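Local coordinates for putative mandelate racemase (PDB 2O56), which is of unknown function, but belongs to the enolase superfamily, binds magnesium and may act as a hydro-lyase (dehydratase), at residues L150-L161 with D203-V212; T359-L367 with L378-T389. All coordinates share one frame; numbering follows the deposited sequence.

Contact 1 of 2, residues L150-L161 with D203-V212; sequences LTEPEQYAQAAL and DRMAAIRDAV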
loop_
_atom_site.group_PDB
_atom_site.type_symbol
_atom_site.label_atom_id
_atom_site.label_comp_id
_atom_site.label_asym_id
_atom_site.label_seq_id
_atom_site.Cartn_x
_atom_site.Cartn_y
_atom_site.Cartn_z
ATOM N N LEU A 150 42.033 20.637 -2.681
ATOM C CA LEU A 150 42.739 19.433 -3.140
ATOM C C LEU A 150 42.112 18.879 -4.410
ATOM O O LEU A 150 40.884 18.877 -4.548
ATOM C CB LEU A 150 42.760 18.353 -2.040
ATOM C CG LEU A 150 43.231 18.735 -0.635
ATOM C CD1 LEU A 150 43.211 17.521 0.257
ATOM C CD2 LEU A 150 44.628 19.331 -0.648
ATOM N N THR A 151 42.951 18.430 -5.348
ATOM C CA THR A 151 42.453 17.939 -6.640
ATOM C C THR A 151 42.855 16.509 -6.965
ATOM O O THR A 151 42.087 15.777 -7.597
ATOM C CB THR A 151 42.810 18.862 -7.843
ATOM O OG1 THR A 151 44.232 18.917 -8.009
ATOM C CG2 THR A 151 42.270 20.252 -7.635
ATOM N N GLU A 152 44.055 16.113 -6.544
ATOM C CA GLU A 152 44.641 14.845 -6.982
ATOM C C GLU A 152 44.395 13.759 -5.945
ATOM O O GLU A 152 44.487 14.018 -4.746
ATOM C CB GLU A 152 46.159 14.997 -7.184
ATOM C CG GLU A 152 46.569 16.195 -8.032
ATOM C CD GLU A 152 45.974 16.149 -9.427
ATOM O OE1 GLU A 152 46.172 15.122 -10.125
ATOM O OE2 GLU A 152 45.302 17.136 -9.816
ATOM N N PRO A 153 44.110 12.525 -6.397
ATOM C CA PRO A 153 43.877 11.418 -5.460
ATOM C C PRO A 153 44.946 11.328 -4.365
ATOM O O PRO A 153 44.618 11.145 -3.192
ATOM C CB PRO A 153 43.945 10.191 -6.367
ATOM C CG PRO A 153 43.415 10.710 -7.681
ATOM C CD PRO A 153 43.974 12.095 -7.801
ATOM N N GLU A 154 46.211 11.480 -4.756
ATOM C CA GLU A 154 47.351 11.437 -3.829
ATOM C C GLU A 154 47.230 12.473 -2.706
ATOM O O GLU A 154 47.527 12.169 -1.545
ATOM C CB GLU A 154 48.654 11.631 -4.626
ATOM C CG GLU A 154 49.778 12.364 -3.914
ATOM C CD GLU A 154 50.692 11.424 -3.166
ATOM O OE1 GLU A 154 51.862 11.283 -3.581
ATOM O OE2 GLU A 154 50.242 10.820 -2.165
ATOM N N GLN A 155 46.769 13.679 -3.054
ATOM C CA GLN A 155 46.524 14.746 -2.077
ATOM C C GLN A 155 45.453 14.364 -1.051
ATOM O O GLN A 155 45.602 14.656 0.138
ATOM C CB GLN A 155 46.119 16.044 -2.773
ATOM C CG GLN A 155 47.137 16.597 -3.763
ATOM C CD GLN A 155 46.762 17.977 -4.254
ATOM O OE1 GLN A 155 47.276 18.986 -3.773
ATOM N NE2 GLN A 155 45.853 18.032 -5.211
ATOM N N TYR A 156 44.380 13.722 -1.520
ATOM C CA TYR A 156 43.284 13.270 -0.648
ATOM C C TYR A 156 43.770 12.188 0.320
ATOM O O TYR A 156 43.504 12.247 1.532
ATOM C CB TYR A 156 42.095 12.780 -1.501
ATOM C CG TYR A 156 41.237 13.899 -2.088
ATOM C CD1 TYR A 156 39.974 14.185 -1.572
ATOM C CD2 TYR A 156 41.683 14.653 -3.167
ATOM C CE1 TYR A 156 39.189 15.202 -2.111
ATOM C CE2 TYR A 156 40.909 15.672 -3.703
ATOM C CZ TYR A 156 39.666 15.940 -3.178
ATOM O OH TYR A 156 38.915 16.958 -3.731
ATOM N N ALA A 157 44.518 11.216 -0.208
ATOM C CA ALA A 157 45.172 10.190 0.613
ATOM C C ALA A 157 46.040 10.806 1.710
ATOM O O ALA A 157 45.991 10.378 2.870
ATOM C CB ALA A 157 46.008 9.291 -0.253
ATOM N N GLN A 158 46.833 11.808 1.325
ATOM C CA GLN A 158 47.725 12.512 2.245
ATOM C C GLN A 158 46.979 13.223 3.369
ATOM O O GLN A 158 47.340 13.076 4.533
ATOM C CB GLN A 158 48.612 13.511 1.494
ATOM C CG GLN A 158 49.796 14.023 2.314
ATOM C CD GLN A 158 50.461 12.929 3.136
ATOM O OE1 GLN A 158 51.049 11.990 2.586
ATOM N NE2 GLN A 158 50.364 13.042 4.464
ATOM N N ALA A 159 45.940 13.987 3.022
ATOM C CA ALA A 159 45.162 14.709 4.035
ATOM C C ALA A 159 44.511 13.734 5.027
ATOM O O ALA A 159 44.432 14.021 6.231
ATOM C CB ALA A 159 44.124 15.611 3.383
ATOM N N ALA A 160 44.087 12.579 4.513
ATOM C CA ALA A 160 43.484 11.514 5.315
ATOM C C ALA A 160 44.504 10.923 6.270
ATOM O O ALA A 160 44.199 10.661 7.438
ATOM C CB ALA A 160 42.940 10.422 4.412
ATOM N N LEU A 161 45.714 10.712 5.759
ATOM C CA LEU A 161 46.830 10.192 6.560
ATOM C C LEU A 161 47.278 11.161 7.648
ATOM O O LEU A 161 47.633 10.738 8.755
ATOM C CB LEU A 161 48.012 9.824 5.657
ATOM C CG LEU A 161 47.925 8.466 4.958
ATOM C CD1 LEU A 161 49.044 8.276 3.921
ATOM C CD2 LEU A 161 47.921 7.322 5.955
ATOM N N ASP A 203 38.333 7.703 -7.793
ATOM C CA ASP A 203 39.799 7.543 -7.685
ATOM C C ASP A 203 40.345 8.249 -6.446
ATOM O O ASP A 203 41.198 7.708 -5.747
ATOM C CB ASP A 203 40.507 8.095 -8.924
ATOM C CG ASP A 203 40.314 7.228 -10.150
ATOM O OD1 ASP A 203 39.977 6.023 -10.024
ATOM O OD2 ASP A 203 40.488 7.769 -11.252
ATOM N N ARG A 204 39.847 9.451 -6.168
ATOM C CA ARG A 204 40.180 10.126 -4.913
ATOM C C ARG A 204 39.774 9.274 -3.702
ATOM O O ARG A 204 40.555 9.075 -2.768
ATOM C CB ARG A 204 39.516 11.505 -4.831
ATOM C CG ARG A 204 40.091 12.546 -5.774
ATOM C CD ARG A 204 39.051 13.580 -6.090
ATOM N NE ARG A 204 39.601 14.773 -6.729
ATOM C CZ ARG A 204 38.873 15.790 -7.174
ATOM N NH1 ARG A 204 37.549 15.761 -7.069
ATOM N NH2 ARG A 204 39.464 16.837 -7.734
ATOM N N MET A 205 38.560 8.741 -3.741
ATOM C CA MET A 205 38.038 7.975 -2.616
ATOM C C MET A 205 38.802 6.655 -2.425
ATOM O O MET A 205 39.065 6.238 -1.291
ATOM C CB MET A 205 36.536 7.735 -2.790
ATOM C CG MET A 205 35.852 7.200 -1.553
ATOM S SD MET A 205 35.327 8.496 -0.449
ATOM C CE MET A 205 34.043 9.278 -1.430
ATOM N N ALA A 206 39.183 6.014 -3.529
ATOM C CA ALA A 206 39.881 4.731 -3.448
ATOM C C ALA A 206 41.324 4.936 -2.978
ATOM O O ALA A 206 41.899 4.071 -2.302
ATOM C CB ALA A 206 39.852 4.020 -4.815
ATOM N N ALA A 207 41.896 6.087 -3.338
ATOM C CA ALA A 207 43.198 6.546 -2.823
ATOM C C ALA A 207 43.198 6.689 -1.301
ATOM O O ALA A 207 44.110 6.230 -0.620
ATOM C CB ALA A 207 43.583 7.881 -3.484
ATOM N N ILE A 208 42.164 7.320 -0.759
ATOM C CA ILE A 208 42.010 7.389 0.698
ATOM C C ILE A 208 41.958 5.995 1.331
ATOM O O ILE A 208 42.730 5.709 2.248
ATOM C CB ILE A 208 40.781 8.239 1.129
ATOM C CG1 ILE A 208 40.948 9.678 0.657
ATOM C CG2 ILE A 208 40.616 8.190 2.648
ATOM C CD1 ILE A 208 39.679 10.522 0.778
ATOM N N ARG A 209 41.086 5.120 0.827
ATOM C CA ARG A 209 40.912 3.784 1.417
ATOM C C ARG A 209 42.209 2.958 1.376
ATOM O O ARG A 209 42.523 2.214 2.319
ATOM C CB ARG A 209 39.753 3.027 0.739
ATOM C CG ARG A 209 39.596 1.534 1.127
ATOM C CD ARG A 209 39.385 1.304 2.635
ATOM N NE ARG A 209 38.035 1.677 3.065
ATOM C CZ ARG A 209 37.730 2.206 4.244
ATOM N NH1 ARG A 209 38.676 2.442 5.147
ATOM N NH2 ARG A 209 36.458 2.511 4.519
ATOM N N ASP A 210 42.951 3.099 0.279
ATOM C CA ASP A 210 44.256 2.445 0.119
ATOM C C ASP A 210 45.275 2.951 1.140
ATOM O O ASP A 210 46.046 2.171 1.698
ATOM C CB ASP A 210 44.779 2.667 -1.303
ATOM C CG ASP A 210 44.062 1.802 -2.327
ATOM O OD1 ASP A 210 43.505 0.751 -1.928
ATOM O OD2 ASP A 210 44.053 2.175 -3.527
ATOM N N ALA A 211 45.257 4.260 1.380
ATOM C CA ALA A 211 46.150 4.889 2.336
ATOM C C ALA A 211 45.846 4.516 3.788
ATOM O O ALA A 211 46.753 4.165 4.540
ATOM C CB ALA A 211 46.149 6.398 2.159
ATOM N N VAL A 212 44.580 4.580 4.190
ATOM C CA VAL A 212 44.253 4.463 5.606
ATOM C C VAL A 212 44.037 3.018 6.089
ATOM O O VAL A 212 44.087 2.748 7.280
ATOM C CB VAL A 212 43.047 5.363 5.987
ATOM C CG1 VAL A 212 43.361 6.826 5.722
ATOM C CG2 VAL A 212 41.847 4.938 5.216
#
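The aliphatic part of R204 lies over one face of the Y156 ring, with CG 4.0 Å from the centroid in a CH-pi contact, while I208 CD1 and the carbonyl O of E152 sit at the ring's edge. Further along, the phenol oxygen sits over the centre of one guanidinium face, Y156 OH lying 3.6 Å from R204 CZ, and the two planes are 28° apart. At the guanidinium edge, NE and NH2 of R204 grip T151 O side-on, each at 2.8 Å; only the NH2 bond follows a lone pair. The chain reaches this carbonyl because it is extended from CG to NE (chi3 167°). M178 O and T175 O take NH1, and D179 O binds NH2 as well, so carbonyls of two loops receive the N-H groups of the buried guanidinium. Y156 OH donates to L150 O (2.9 Å) from above the carbonyl plane, which ties the phenol end of the ring to the loop that leads into helix 153-165. Beyond this polar end small residues bring the helices close: A207 CB lies 3.4 Å from P153 O, A157 meets A211, and A160 CB touches I208 CG2 at 3.7 Å. The axes approach to 7.7 Å and cross at -40°. With I208 and Y156 also resting on strand 170-173, this is the packing of successive outer helices in the modified TIM barrel of the enolase superfamily.

Contact 2 of 2, residues T359-L367 with L378-T389; sequences TQTCKYNYL and LPGIGQELTEET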
loop_
_atom_site.group_PDB
_atom_site.type_symbol
_atom_site.label_atom_id
_atom_site.label_comp_id
_atom_site.label_asym_id
_atom_site.label_seq_id
_atom_site.Cartn_x
_atom_site.Cartn_y
_atom_site.Cartn_z
ATOM N N THR A 359 37.965 29.930 17.876
ATOM C CA THR A 359 37.931 29.632 19.295
ATOM C C THR A 359 37.979 30.890 20.152
ATOM O O THR A 359 37.448 30.896 21.261
ATOM C CB THR A 359 39.064 28.690 19.728
ATOM O OG1 THR A 359 40.321 29.291 19.411
ATOM C CG2 THR A 359 38.945 27.356 19.017
ATOM N N GLN A 360 38.595 31.950 19.626
ATOM C CA GLN A 360 38.767 33.195 20.370
ATOM C C GLN A 360 37.463 33.966 20.530
ATOM O O GLN A 360 37.389 34.887 21.332
ATOM C CB GLN A 360 39.870 34.072 19.751
ATOM C CG GLN A 360 39.401 35.054 18.652
ATOM C CD GLN A 360 40.536 35.575 17.745
ATOM O OE1 GLN A 360 41.723 35.466 18.070
ATOM N NE2 GLN A 360 40.158 36.146 16.599
ATOM N N THR A 361 36.433 33.585 19.777
ATOM C CA THR A 361 35.117 34.220 19.911
ATOM C C THR A 361 34.480 33.908 21.251
ATOM O O THR A 361 33.638 34.674 21.716
ATOM C CB THR A 361 34.117 33.851 18.762
ATOM O OG1 THR A 361 33.855 32.443 18.757
ATOM C CG2 THR A 361 34.653 34.267 17.407
ATOM N N CYS A 362 34.901 32.805 21.880
ATOM C CA CYS A 362 34.207 32.301 23.078
ATOM C C CYS A 362 35.073 32.173 24.326
ATOM O O CYS A 362 36.287 32.124 24.226
ATOM C CB CYS A 362 33.456 30.996 22.783
ATOM S SG CYS A 362 31.999 31.266 21.719
ATOM N N LYS A 363 34.438 32.122 25.494
ATOM C CA LYS A 363 35.152 32.147 26.775
ATOM C C LYS A 363 36.015 30.919 27.053
ATOM O O LYS A 363 37.086 31.045 27.652
ATOM C CB LYS A 363 34.176 32.377 27.937
ATOM C CG LYS A 363 34.784 33.091 29.130
ATOM C CD LYS A 363 33.839 33.119 30.317
ATOM C CE LYS A 363 33.217 34.502 30.513
ATOM N NZ LYS A 363 32.253 34.855 29.432
ATOM N N TYR A 364 35.551 29.739 26.632
ATOM C CA TYR A 364 36.174 28.476 27.025
ATOM C C TYR A 364 36.619 27.690 25.804
ATOM O O TYR A 364 35.962 27.723 24.759
ATOM C CB TYR A 364 35.208 27.637 27.872
ATOM C CG TYR A 364 34.654 28.375 29.070
ATOM C CD1 TYR A 364 35.430 28.580 30.215
ATOM C CD2 TYR A 364 33.359 28.878 29.056
ATOM C CE1 TYR A 364 34.920 29.264 31.314
ATOM C CE2 TYR A 364 32.841 29.567 30.144
ATOM C CZ TYR A 364 33.628 29.755 31.269
ATOM O OH TYR A 364 33.109 30.433 32.346
ATOM N N ASN A 365 37.741 26.998 25.912
ATOM C CA ASN A 365 38.266 26.263 24.766
ATOM C C ASN A 365 38.174 24.769 25.007
ATOM O O ASN A 365 38.936 24.208 25.789
ATOM C CB ASN A 365 39.707 26.681 24.428
ATOM C CG ASN A 365 40.079 26.399 22.964
ATOM O OD1 ASN A 365 39.246 25.965 22.164
ATOM N ND2 ASN A 365 41.338 26.636 22.620
ATOM N N TYR A 366 37.205 24.139 24.355
ATOM C CA TYR A 366 37.082 22.692 24.391
ATOM C C TYR A 366 37.668 22.122 23.114
ATOM O O TYR A 366 37.201 22.414 22.008
ATOM C CB TYR A 366 35.622 22.276 24.565
ATOM C CG TYR A 366 34.962 22.919 25.762
ATOM C CD1 TYR A 366 35.285 22.519 27.059
ATOM C CD2 TYR A 366 34.020 23.926 25.602
ATOM C CE1 TYR A 366 34.695 23.119 28.154
ATOM C CE2 TYR A 366 33.423 24.531 26.692
ATOM C CZ TYR A 366 33.762 24.122 27.961
ATOM O OH TYR A 366 33.163 24.712 29.050
ATOM N N LEU A 367 38.713 21.324 23.264
ATOM C CA LEU A 367 39.401 20.796 22.100
ATOM C C LEU A 367 39.370 19.284 22.162
ATOM O O LEU A 367 39.436 18.711 23.254
ATOM C CB LEU A 367 40.843 21.318 22.036
ATOM C CG LEU A 367 41.011 22.828 21.802
ATOM C CD1 LEU A 367 42.468 23.247 21.986
ATOM C CD2 LEU A 367 40.501 23.267 20.419
ATOM N N LEU A 378 30.563 22.829 33.227
ATOM C CA LEU A 378 30.050 24.052 33.871
ATOM C C LEU A 378 28.522 24.084 33.758
ATOM O O LEU A 378 27.964 23.362 32.929
ATOM C CB LEU A 378 30.639 25.278 33.175
ATOM C CG LEU A 378 32.172 25.397 33.211
ATOM C CD1 LEU A 378 32.641 26.468 32.246
ATOM C CD2 LEU A 378 32.626 25.729 34.626
ATOM N N PRO A 379 27.842 24.906 34.584
ATOM C CA PRO A 379 26.390 25.100 34.407
ATOM C C PRO A 379 25.941 25.493 32.987
ATOM O O PRO A 379 26.647 26.237 32.280
ATOM C CB PRO A 379 26.055 26.221 35.408
ATOM C CG PRO A 379 27.100 26.079 36.485
ATOM C CD PRO A 379 28.361 25.664 35.744
ATOM N N GLY A 380 24.777 24.984 32.578
ATOM C CA GLY A 380 24.203 25.303 31.263
ATOM C C GLY A 380 25.020 24.702 30.150
ATOM O O GLY A 380 25.612 23.642 30.311
ATOM N N ILE A 381 25.093 25.392 29.017
ATOM C CA ILE A 381 25.815 24.847 27.880
ATOM C C ILE A 381 27.327 24.849 28.064
ATOM O O ILE A 381 28.031 24.127 27.361
ATOM C CB ILE A 381 25.401 25.494 26.537
ATOM C CG1 ILE A 381 25.901 26.938 26.429
ATOM C CG2 ILE A 381 23.873 25.422 26.363
ATOM C CD1 ILE A 381 25.859 27.480 25.016
ATOM N N GLY A 382 27.812 25.662 29.007
ATOM C CA GLY A 382 29.238 25.723 29.358
ATOM C C GLY A 382 30.069 26.509 28.360
ATOM O O GLY A 382 31.283 26.284 28.228
ATOM N N GLN A 383 29.409 27.425 27.655
ATOM C CA GLN A 383 30.031 28.212 26.601
ATOM C C GLN A 383 29.349 29.562 26.457
ATOM O O GLN A 383 28.136 29.685 26.641
ATOM C CB GLN A 383 30.057 27.438 25.279
ATOM C CG GLN A 383 30.997 28.037 24.209
ATOM C CD GLN A 383 32.457 28.151 24.659
ATOM O OE1 GLN A 383 32.806 29.032 25.453
ATOM N NE2 GLN A 383 33.325 27.285 24.113
ATOM N N GLU A 384 30.146 30.588 26.169
ATOM C CA GLU A 384 29.682 31.972 26.171
ATOM C C GLU A 384 30.611 32.747 25.255
ATOM O O GLU A 384 31.801 32.457 25.199
ATOM C CB GLU A 384 29.818 32.581 27.576
ATOM C CG GLU A 384 28.785 32.139 28.597
ATOM C CD GLU A 384 28.811 32.987 29.855
ATOM O OE1 GLU A 384 29.714 33.847 29.971
ATOM O OE2 GLU A 384 27.931 32.788 30.723
ATOM N N LEU A 385 30.088 33.750 24.562
ATOM C CA LEU A 385 30.949 34.690 23.834
ATOM C C LEU A 385 31.786 35.485 24.842
ATOM O O LEU A 385 31.344 35.724 25.972
ATOM C CB LEU A 385 30.090 35.651 23.015
ATOM C CG LEU A 385 29.326 35.146 21.790
ATOM C CD1 LEU A 385 28.614 36.330 21.190
ATOM C CD2 LEU A 385 30.283 34.514 20.775
ATOM N N THR A 386 32.977 35.904 24.437
ATOM C CA THR A 386 33.805 36.762 25.313
ATOM C C THR A 386 33.267 38.176 25.303
ATOM O O THR A 386 32.627 38.580 24.325
ATOM C CB THR A 386 35.259 36.850 24.832
ATOM O OG1 THR A 386 35.290 37.493 23.555
ATOM C CG2 THR A 386 35.890 35.486 24.738
ATOM N N GLU A 387 33.563 38.936 26.361
ATOM C CA GLU A 387 33.205 40.361 26.424
ATOM C C GLU A 387 33.743 41.169 25.240
ATOM O O GLU A 387 33.057 42.046 24.711
ATOM C CB GLU A 387 33.682 40.990 27.740
ATOM C CG GLU A 387 32.843 40.617 28.965
ATOM C CD GLU A 387 31.389 41.055 28.854
ATOM O OE1 GLU A 387 31.119 42.151 28.305
ATOM O OE2 GLU A 387 30.513 40.301 29.326
ATOM N N GLU A 388 34.970 40.853 24.836
ATOM C CA GLU A 388 35.648 41.529 23.721
ATOM C C GLU A 388 34.926 41.341 22.381
ATOM O O GLU A 388 34.744 42.291 21.618
ATOM C CB GLU A 388 37.086 41.017 23.601
ATOM C CG GLU A 388 37.888 41.658 22.473
ATOM C CD GLU A 388 39.388 41.413 22.587
ATOM O OE1 GLU A 388 39.840 40.914 23.643
ATOM O OE2 GLU A 388 40.116 41.723 21.618
ATOM N N THR A 389 34.538 40.099 22.100
ATOM C CA THR A 389 33.732 39.774 20.936
ATOM C C THR A 389 32.390 40.519 20.968
ATOM O O THR A 389 31.971 41.117 19.968
ATOM C CB THR A 389 33.556 38.238 20.804
ATOM O OG1 THR A 389 34.843 37.633 20.572
ATOM C CG2 THR A 389 32.649 37.888 19.639
HETATM O O HOH W 1 33.029 22.981 31.158
#
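C362 and L385 face each other in a single antiparallel beta bridge, a non-hydrogen-bonded pair flanked by T386 N to T361 O (3.1 Å) and K363 N to E384 O (2.7 Å). Next to it T386 N-caps helix 387-392, its OG1 accepting from T389 N. The inner side is closely packed. C362 SG rests on L385 CD2 at 3.8 Å, C362 and Q383 touch P328 of helix 328-340, and E384 and L385 touch F41, so the bridged loops join this helix to strand 39-44 of the N-terminal sheet. The Q383 side chain, bent at chi2 (58°), turns its amide onto the backbone of Y364: NE2 donates to Y364 O at 2.8 Å, nearly straight, while OE1 accepts from Y364 N and E384 N on in-plane lone pairs. Three bonds thus fix which way the buried amide is turned. The outer side is looser. There exposed K363 runs beside E384 and forms a salt bridge, NZ to OE1, whereas OE2 pairs with K112. L378 CD1 sits over the centre of the Y364 ring, 3.6 Å from the centroid, opposite the face touched by K363 CB. Beside L378, Y366 OH donates to G382 O at 2.6 Å in the carbonyl plane and accepts from a water that also takes the N-H of L378.

In the fold
The two contacts come in series along the chain, contact 1 closing well before contact 2 opens, and they do not touch: their centres are 35 Å apart and their nearest atoms about 17 Å. Contact 1 joins helices 153-165 and 195-212, which alternate with strands 170-173 and 217-221 early in the barrel; the second of these strands ends in the magnesium ligand E221. Contact 2 belongs to the end of the chain, after strand 347-350. There residues 378-389 lead into helix 387-392 and strand 395-398, which joins the N-terminal antiparallel sheet. One contact thus lies in the helical layer of the barrel, the other where the chain returns to the N-terminal domain.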